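Local coordinates for putative N-acetylmuramoyl-L-alanine amidase,autolysin cwp6 (Peptoclostridium difficile, PDB 5J72), which probably hydrolyses the amide link between N-acetylmuramoyl groups and L-alanine in peptidoglycan with a zinc-dependent amidase domain, and carries three cell-wall-binding CWB2 modules, at residues Thr172-Ala177 with Ala380-Ala385; Thr244-Ala249 with Tyr300-Ser305. All blocks are in the same frame, centred on the assembly; numbering follows the deposited sequence.

Contact 1: Thr172-Ala177 with Ala380-Ala385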
loop_
_atom_site.group_PDB
_atom_site.type_symbol
_atom_site.label_atom_id
_atom_site.label_comp_id
_atom_site.label_asym_id
_atom_site.label_seq_id
_atom_site.Cartn_x
_atom_site.Cartn_y
_atom_site.Cartn_z
ATOM N N THR A 172 -14.132 3.727 6.425
ATOM C CA THR A 172 -13.688 3.497 7.815
ATOM C C THR A 172 -14.292 2.133 8.297
ATOM O O THR A 172 -14.158 1.783 9.480
ATOM C CB THR A 172 -14.183 4.629 8.747
ATOM O OG1 THR A 172 -15.585 4.746 8.569
ATOM C CG2 THR A 172 -13.461 5.980 8.394
ATOM N N ALA A 173 -14.907 1.385 7.387
ATOM C CA ALA A 173 -15.529 0.073 7.699
ATOM C C ALA A 173 -14.512 -1.018 7.936
ATOM O O ALA A 173 -14.845 -1.930 8.663
ATOM C CB ALA A 173 -16.413 -0.362 6.551
ATOM N N THR A 174 -13.245 -0.946 7.386
ATOM C CA THR A 174 -12.327 -2.082 7.585
ATOM C C THR A 174 -12.024 -2.410 8.993
ATOM O O THR A 174 -12.036 -3.586 9.326
ATOM C CB THR A 174 -11.000 -1.905 6.730
ATOM O OG1 THR A 174 -11.401 -2.060 5.373
ATOM C CG2 THR A 174 -9.960 -2.913 7.071
ATOM N N PRO A 175 -11.736 -1.444 9.903
ATOM C CA PRO A 175 -11.440 -1.825 11.291
ATOM C C PRO A 175 -12.624 -2.528 12.010
ATOM O O PRO A 175 -12.428 -3.343 12.901
ATOM C CB PRO A 175 -11.048 -0.476 11.951
ATOM C CG PRO A 175 -10.521 0.323 10.808
ATOM C CD PRO A 175 -11.453 -0.013 9.659
ATOM N N LEU A 176 -13.850 -2.160 11.616
ATOM C CA LEU A 176 -15.017 -2.828 12.229
ATOM C C LEU A 176 -15.179 -4.231 11.622
ATOM O O LEU A 176 -15.432 -5.182 12.349
ATOM C CB LEU A 176 -16.257 -2.010 11.923
ATOM C CG LEU A 176 -17.571 -2.643 12.538
ATOM C CD1 LEU A 176 -17.402 -2.802 14.076
ATOM C CD2 LEU A 176 -18.739 -1.672 12.281
ATOM N N ALA A 177 -15.098 -4.354 10.265
ATOM C CA ALA A 177 -15.152 -5.692 9.675
ATOM C C ALA A 177 -14.075 -6.580 10.282
ATOM O O ALA A 177 -14.343 -7.765 10.522
ATOM C CB ALA A 177 -14.951 -5.619 8.150
ATOM N N ALA A 380 -10.639 -5.312 0.023
ATOM C CA ALA A 380 -9.453 -6.102 0.379
ATOM C C ALA A 380 -9.078 -5.868 1.819
ATOM O O ALA A 380 -8.390 -6.678 2.421
ATOM C CB ALA A 380 -8.281 -5.678 -0.542
ATOM N N GLY A 381 -9.526 -4.739 2.390
ATOM C CA GLY A 381 -9.089 -4.390 3.749
ATOM C C GLY A 381 -9.262 -5.451 4.809
ATOM O O GLY A 381 -8.318 -5.722 5.576
ATOM N N PRO A 382 -10.461 -6.067 4.938
ATOM C CA PRO A 382 -10.687 -7.116 5.984
ATOM C C PRO A 382 -9.710 -8.316 5.838
ATOM O O PRO A 382 -9.296 -8.930 6.789
ATOM C CB PRO A 382 -12.192 -7.475 5.774
ATOM C CG PRO A 382 -12.764 -6.209 5.268
ATOM C CD PRO A 382 -11.724 -5.729 4.251
ATOM N N LEU A 383 -9.411 -8.627 4.581
ATOM C CA LEU A 383 -8.483 -9.755 4.316
ATOM C C LEU A 383 -7.075 -9.367 4.617
ATOM O O LEU A 383 -6.332 -10.124 5.266
ATOM C CB LEU A 383 -8.625 -10.196 2.817
ATOM C CG LEU A 383 -7.615 -11.368 2.465
ATOM C CD1 LEU A 383 -7.980 -12.648 3.242
ATOM C CD2 LEU A 383 -7.722 -11.644 0.926
ATOM N N ALA A 384 -6.671 -8.132 4.212
ATOM C CA ALA A 384 -5.322 -7.651 4.552
ATOM C C ALA A 384 -5.178 -7.636 6.109
ATOM O O ALA A 384 -4.174 -8.024 6.703
ATOM C CB ALA A 384 -5.168 -6.205 3.991
ATOM N N ALA A 385 -6.247 -7.183 6.795
ATOM C CA ALA A 385 -6.161 -7.139 8.269
ATOM C C ALA A 385 -6.022 -8.594 8.867
ATOM O O ALA A 385 -5.242 -8.806 9.771
ATOM C CB ALA A 385 -7.446 -6.547 8.811
#
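T174 faces G381 and P382 across two closely packed helices. Its methyl comes nearest. CG2 lies 3.5 Å from the carbonyl carbon of G381, C, and 3.6 Å from the oxygen O of the same residue. The methyl thus rests on the peptide group that joins G381 to P382. The other branch of T174 lies beside it. OG1 is 3.7 Å from G381 CA and 3.9 Å from P382 CD, which is van der Waals packing.

The first torsion of T174 sets this division. CG2 is anti to the backbone N, while OG1 sits beside that N (chi1 -69°). Both branches therefore reach the second helix. The side chains of T174 and P382 cross at about a right angle.

One turn further on, A177 completes the surface. Its CB meets P382 CG at 3.7 Å, so the ring of P382 touches both T174 and A177.

G381 has no side chain, and this lets the backbones come close. The CA atoms of T174 and G381 are 5.5 Å apart. The helix is kinked here, because the N atoms of P382 and L383 both miss their bond to the turn before. P382 has no N-H to give. The regular bonds resume at A384 N to A380 O, 2.9 Å.

The residues that touch are all buried. The contact joins the first and third CWB2 modules, through helices 174-180 and 375-387. I184 of strand 184-187 packs against A173, T174, A177 and P382. Helix 270-283 of the second module adds A280 against P175 and S278 against A384, so all three modules meet here. Helix 241-253 touches segment 172-177 through S245, I248, E251 and I252.

Contact 2: Thr244-Ala249 with Tyr300-Ser305; sequences TSLLIA and YNWLSS
The indole of W302 reaches across from helix 297-306 and meets L246 and A249 with its six-membered ring. L246 approaches the ring obliquely. Its CD1 is 3.6 Å from W302 CE3 and 3.9 Å from W302 CD2, near the ring fusion. CB of the tryptophan also lies 4.0 Å from this methyl.

A249 meets the far end of the same ring. Its CB is 3.8 Å from W302 CZ3. Its carbonyl oxygen O is 3.7 Å from W302 CH2, again at an oblique angle. The ring thus spans one turn of helix 241-253, from a leucine methyl to an alanine and its carbonyl.

Extended first torsions bring the groups together. CG is anti to the backbone N in W302 (chi1 -176°) and in L246 (chi1 176°). The indole lies between the helices, with the CA atoms of L246 and W302 8.4 Å apart.

On the second helix, S304 OG donates to Y300 O at 2.7 Å. S304 N reaches that oxygen from the opposite face of the carbonyl plane.

Both helices belong to the second CWB2 module. K250 and D253 also touch W302, and P286 packs on A249. Besides W302, helix 241-253 meets the preceding parallel sheet, that of strands 158-163 and 184-187. There L247 and I248 touch I236 of strand 232-236, while T244 and I248 touch I211 of strand 207-211.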
loop_
_atom_site.group_PDB
_atom_site.type_symbol
_atom_site.label_atom_id
_atom_site.label_comp_id
_atom_site.label_asym_id
_atom_site.label_seq_id
_atom_site.Cartn_x
_atom_site.Cartn_y
_atom_site.Cartn_z
ATOM N N THR A 244 -20.460 8.940 11.066
ATOM C CA THR A 244 -20.402 7.489 10.831
ATOM C C THR A 244 -19.078 6.904 11.357
ATOM O O THR A 244 -19.117 5.854 11.977
ATOM C CB THR A 244 -20.543 7.209 9.354
ATOM O OG1 THR A 244 -21.846 7.662 8.981
ATOM C CG2 THR A 244 -20.429 5.663 9.051
ATOM N N SER A 245 -17.910 7.608 11.156
ATOM C CA SER A 245 -16.647 7.078 11.668
ATOM C C SER A 245 -16.714 7.055 13.169
ATOM O O SER A 245 -16.194 6.150 13.824
ATOM C CB SER A 245 -15.452 7.892 11.131
ATOM O OG SER A 245 -15.206 9.138 11.777
ATOM N N LEU A 246 -17.410 8.062 13.780
ATOM C CA LEU A 246 -17.560 8.036 15.247
ATOM C C LEU A 246 -18.431 6.854 15.650
ATOM O O LEU A 246 -18.118 6.138 16.611
ATOM C CB LEU A 246 -18.293 9.368 15.838
ATOM C CG LEU A 246 -18.542 9.274 17.385
ATOM C CD1 LEU A 246 -17.259 9.056 18.124
ATOM C CD2 LEU A 246 -19.272 10.604 17.901
ATOM N N LEU A 247 -19.530 6.640 14.941
ATOM C CA LEU A 247 -20.441 5.525 15.333
ATOM C C LEU A 247 -19.738 4.159 15.161
ATOM O O LEU A 247 -19.946 3.244 15.954
ATOM C CB LEU A 247 -21.689 5.610 14.452
ATOM C CG LEU A 247 -22.571 6.875 14.817
ATOM C CD1 LEU A 247 -23.632 7.078 13.696
ATOM C CD2 LEU A 247 -23.171 6.645 16.232
ATOM N N ILE A 248 -18.864 4.052 14.146
ATOM C CA ILE A 248 -18.102 2.795 13.969
ATOM C C ILE A 248 -17.139 2.632 15.130
ATOM O O ILE A 248 -16.984 1.552 15.696
ATOM C CB ILE A 248 -17.366 2.899 12.642
ATOM C CG1 ILE A 248 -18.401 2.737 11.482
ATOM C CG2 ILE A 248 -16.244 1.833 12.589
ATOM C CD1 ILE A 248 -17.802 2.998 10.085
ATOM N N ALA A 249 -16.496 3.743 15.520
ATOM C CA ALA A 249 -15.574 3.657 16.650
ATOM C C ALA A 249 -16.326 3.216 17.934
ATOM O O ALA A 249 -15.779 2.443 18.735
ATOM C CB ALA A 249 -14.865 5.024 16.863
ATOM N N TYR A 300 -14.920 14.746 19.437
ATOM C CA TYR A 300 -14.024 15.223 20.497
ATOM C C TYR A 300 -14.528 14.828 21.872
ATOM O O TYR A 300 -13.752 14.352 22.707
ATOM C CB TYR A 300 -13.845 16.767 20.364
ATOM C CG TYR A 300 -12.910 17.306 21.430
ATOM C CD1 TYR A 300 -11.531 17.219 21.278
ATOM C CD2 TYR A 300 -13.408 17.874 22.602
ATOM C CE1 TYR A 300 -10.658 17.692 22.270
ATOM C CE2 TYR A 300 -12.552 18.343 23.604
ATOM C CZ TYR A 300 -11.179 18.258 23.432
ATOM O OH TYR A 300 -10.342 18.755 24.416
ATOM N N ASN A 301 -15.856 14.982 22.157
ATOM C CA ASN A 301 -16.320 14.639 23.516
ATOM C C ASN A 301 -16.169 13.176 23.813
ATOM O O ASN A 301 -15.800 12.808 24.923
ATOM C CB ASN A 301 -17.835 15.078 23.734
ATOM C CG ASN A 301 -18.001 16.597 23.662
ATOM O OD1 ASN A 301 -17.082 17.316 24.074
ATOM N ND2 ASN A 301 -19.064 17.171 23.075
ATOM N N TRP A 302 -16.439 12.315 22.841
ATOM C CA TRP A 302 -16.296 10.861 23.098
ATOM C C TRP A 302 -14.802 10.506 23.219
ATOM O O TRP A 302 -14.424 9.807 24.160
ATOM C CB TRP A 302 -16.985 10.120 21.922
ATOM C CG TRP A 302 -17.005 8.629 22.102
ATOM C CD1 TRP A 302 -17.846 7.904 22.884
ATOM C CD2 TRP A 302 -16.089 7.684 21.527
ATOM N NE1 TRP A 302 -17.512 6.589 22.857
ATOM C CE2 TRP A 302 -16.440 6.415 22.018
ATOM C CE3 TRP A 302 -15.008 7.793 20.619
ATOM C CZ2 TRP A 302 -15.754 5.250 21.645
ATOM C CZ3 TRP A 302 -14.332 6.642 20.251
ATOM C CH2 TRP A 302 -14.707 5.383 20.768
ATOM N N LEU A 303 -13.952 10.988 22.299
ATOM C CA LEU A 303 -12.511 10.675 22.372
ATOM C C LEU A 303 -11.925 11.165 23.698
ATOM O O LEU A 303 -11.074 10.497 24.278
ATOM C CB LEU A 303 -11.776 11.392 21.238
ATOM C CG LEU A 303 -12.073 10.874 19.812
ATOM C CD1 LEU A 303 -11.312 11.793 18.863
ATOM C CD2 LEU A 303 -11.658 9.353 19.647
ATOM N N SER A 304 -12.398 12.351 24.187
ATOM C CA SER A 304 -11.856 12.870 25.450
ATOM C C SER A 304 -12.107 11.903 26.557
ATOM O O SER A 304 -11.270 11.779 27.440
ATOM C CB SER A 304 -12.481 14.223 25.813
ATOM O OG SER A 304 -12.231 15.155 24.783
ATOM N N SER A 305 -13.244 11.178 26.529
ATOM C CA SER A 305 -13.502 10.234 27.607
ATOM C C SER A 305 -12.933 8.818 27.361
ATOM O O SER A 305 -13.107 7.942 28.219
ATOM C CB SER A 305 -15.011 10.139 27.848
ATOM O OG SER A 305 -15.582 11.429 27.729
#

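Both contacts pack helix on helix by van der Waals contact, and both are buried. Contact 1 is nearer the chain centre, about 14 Å from its own centre, and joins two CWB2 modules. All its touching residues are buried. The centre of contact 2 is about 26 Å from that of the chain. It stays within one module, and its tryptophan is partly exposed. Small residues bring the backbones close in contact 1, whereas in contact 2 an indole lies between backbones set further apart. The contact centres are 19 Å apart. Helix 241-253 connects them: T172 OG1 lies 3.2 Å from I248 CD1, and L176 also packs on I248.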